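Long-range contact in PreproPTTH (Bombyx mori, PDB 5AOQ), which is the prothoracicotropic neurohormone that binds the receptor tyrosine kinase Torso and is linked to the timing of metamorphosis: residues L58-I63 and A87-V92. The protein carries 1 engineered substitution. Sequence-based numbering, arbitrary orientation.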
# COMPACT_ATOMS: atom_id res chain seq x y z
N LEU D 58 -17.49 -6.98 -9.79
CA LEU D 58 -16.15 -6.44 -9.90
C LEU D 58 -15.98 -5.18 -9.06
O LEU D 58 -16.81 -4.27 -9.11
CB LEU D 58 -15.82 -6.13 -11.36
CG LEU D 58 -15.77 -7.32 -12.32
CD1 LEU D 58 -15.58 -6.83 -13.75
CD2 LEU D 58 -14.66 -8.29 -11.93
N TYR D 59 -14.90 -5.14 -8.29
CA TYR D 59 -14.57 -3.98 -7.46
C TYR D 59 -13.09 -3.64 -7.64
O TYR D 59 -12.23 -4.52 -7.56
CB TYR D 59 -14.88 -4.26 -5.99
CG TYR D 59 -14.56 -3.10 -5.08
CD1 TYR D 59 -15.49 -2.10 -4.84
CD2 TYR D 59 -13.33 -3.00 -4.45
CE1 TYR D 59 -15.21 -1.03 -4.00
CE2 TYR D 59 -13.03 -1.94 -3.61
CZ TYR D 59 -13.97 -0.96 -3.39
OH TYR D 59 -13.68 0.09 -2.56
N SER D 60 -12.81 -2.37 -7.90
CA SER D 60 -11.45 -1.91 -8.16
C SER D 60 -10.71 -1.55 -6.88
O SER D 60 -11.15 -0.70 -6.11
CB SER D 60 -11.47 -0.69 -9.10
OG SER D 60 -11.93 -1.05 -10.39
N ILE D 61 -9.57 -2.21 -6.67
CA ILE D 61 -8.69 -1.90 -5.55
C ILE D 61 -7.34 -1.42 -6.08
O ILE D 61 -6.99 -1.70 -7.23
CB ILE D 61 -8.47 -3.12 -4.62
CG1 ILE D 61 -7.96 -4.32 -5.42
CG2 ILE D 61 -9.77 -3.47 -3.91
CD1 ILE D 61 -7.51 -5.48 -4.56
N THR D 62 -6.60 -0.70 -5.25
CA THR D 62 -5.32 -0.13 -5.66
C THR D 62 -4.15 -0.97 -5.15
O THR D 62 -4.09 -1.33 -3.98
CB THR D 62 -5.16 1.31 -5.14
OG1 THR D 62 -6.31 2.09 -5.52
CG2 THR D 62 -3.91 1.95 -5.70
N ILE D 63 -3.22 -1.28 -6.06
CA ILE D 63 -1.99 -2.00 -5.72
C ILE D 63 -0.77 -1.20 -6.14
O ILE D 63 -0.81 -0.48 -7.14
CB ILE D 63 -1.96 -3.40 -6.37
CG1 ILE D 63 -2.99 -4.32 -5.71
CG2 ILE D 63 -0.57 -4.03 -6.27
CD1 ILE D 63 -4.30 -4.37 -6.43
N ALA D 87 0.98 3.28 -8.22
CA ALA D 87 -0.32 2.74 -7.84
C ALA D 87 -1.15 2.45 -9.08
O ALA D 87 -1.26 3.29 -9.97
CB ALA D 87 -1.05 3.71 -6.93
N GLU D 88 -1.73 1.26 -9.13
CA GLU D 88 -2.56 0.86 -10.25
C GLU D 88 -3.85 0.22 -9.75
O GLU D 88 -3.87 -0.43 -8.70
CB GLU D 88 -1.82 -0.11 -11.17
CG GLU D 88 -1.40 -1.42 -10.52
CD GLU D 88 -0.78 -2.39 -11.51
OE1 GLU D 88 0.38 -2.17 -11.92
OE2 GLU D 88 -1.46 -3.37 -11.88
N SER D 89 -4.92 0.42 -10.51
CA SER D 89 -6.22 -0.14 -10.18
C SER D 89 -6.27 -1.63 -10.50
O SER D 89 -5.59 -2.10 -11.42
CB SER D 89 -7.33 0.60 -10.94
OG SER D 89 -8.59 0.02 -10.68
N HIS D 90 -7.07 -2.36 -9.74
CA HIS D 90 -7.19 -3.80 -9.89
C HIS D 90 -8.62 -4.25 -9.61
O HIS D 90 -9.01 -4.36 -8.45
CB HIS D 90 -6.21 -4.52 -8.96
CG HIS D 90 -6.03 -5.97 -9.28
ND1 HIS D 90 -5.70 -6.43 -10.53
CD2 HIS D 90 -6.12 -7.07 -8.49
CE1 HIS D 90 -5.61 -7.74 -10.51
NE2 HIS D 90 -5.85 -8.16 -9.28
N PRO D 91 -9.41 -4.49 -10.67
CA PRO D 91 -10.76 -5.00 -10.44
C PRO D 91 -10.74 -6.45 -9.98
O PRO D 91 -9.98 -7.25 -10.53
CB PRO D 91 -11.42 -4.87 -11.82
CG PRO D 91 -10.30 -4.95 -12.78
CD PRO D 91 -9.12 -4.30 -12.10
N VAL D 92 -11.56 -6.78 -8.99
CA VAL D 92 -11.63 -8.14 -8.49
C VAL D 92 -13.07 -8.49 -8.10
O VAL D 92 -13.83 -7.62 -7.67
CB VAL D 92 -10.69 -8.35 -7.27
CG1 VAL D 92 -11.10 -7.45 -6.11
CG2 VAL D 92 -10.65 -9.81 -6.85
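Strands 55-65 and 86-97 form a long, twisted antiparallel hairpin of this cystine-knot hormone, in which L58-I63 pairs with A87-V92, the first half of strand 86-97, their short axes running at 151°. Three hydrogen-bonded pairs, Y59 with V92, I61 with H90 and I63 with E88, alternate with the non-hydrogen-bonded pairs S60-P91 and T62-S89.

Six backbone hydrogen bonds join the strands. At the I63-E88 end the bonds are straight: I63 N reaches E88 O at 2.8 Å, and both bonds of this pair run nearly along the C=O axis. In the middle, the N-H of I61 points straight at H90 O but comes from above the carbonyl plane, while the return bond from H90 N to I61 O is bent to 123° and weak. At the other end of the two segments, Y59 and V92 exchange two bonds, each donor again above the carbonyl plane. P91 sits in a non-hydrogen-bonded pair, so its missing N-H costs the ladder nothing; P91 CA lies 3.3 Å from Y59 O in a CA-H...O contact.

Side chains split between two faces. On that of Y59, I61, I63, E88, H90 and V92, I61 holds CG1 in the crowded position between N and carbonyl carbon (chi1 55°). It thus lies alongside H90, with CD1 at the edge of the imidazole, while I63 crosses H90 obliquely. I35 and T37 of strand 35-39 pack against I61 and V92, and H90 NE2 is hydrogen-bonded to E24 OE2. Y59 sends its ring away from A87-V92, and its OH is hydrogen-bonded to E36 O of the second subunit, linking the hairpin to the dimer partner.

The other face carries S60, T62, S89 and the P91 ring; S60 packs on N199 of Torso. T62 CG2 meets A87 CB at 3.6 Å, and S89 OG lies 3.4 Å from S60 CB.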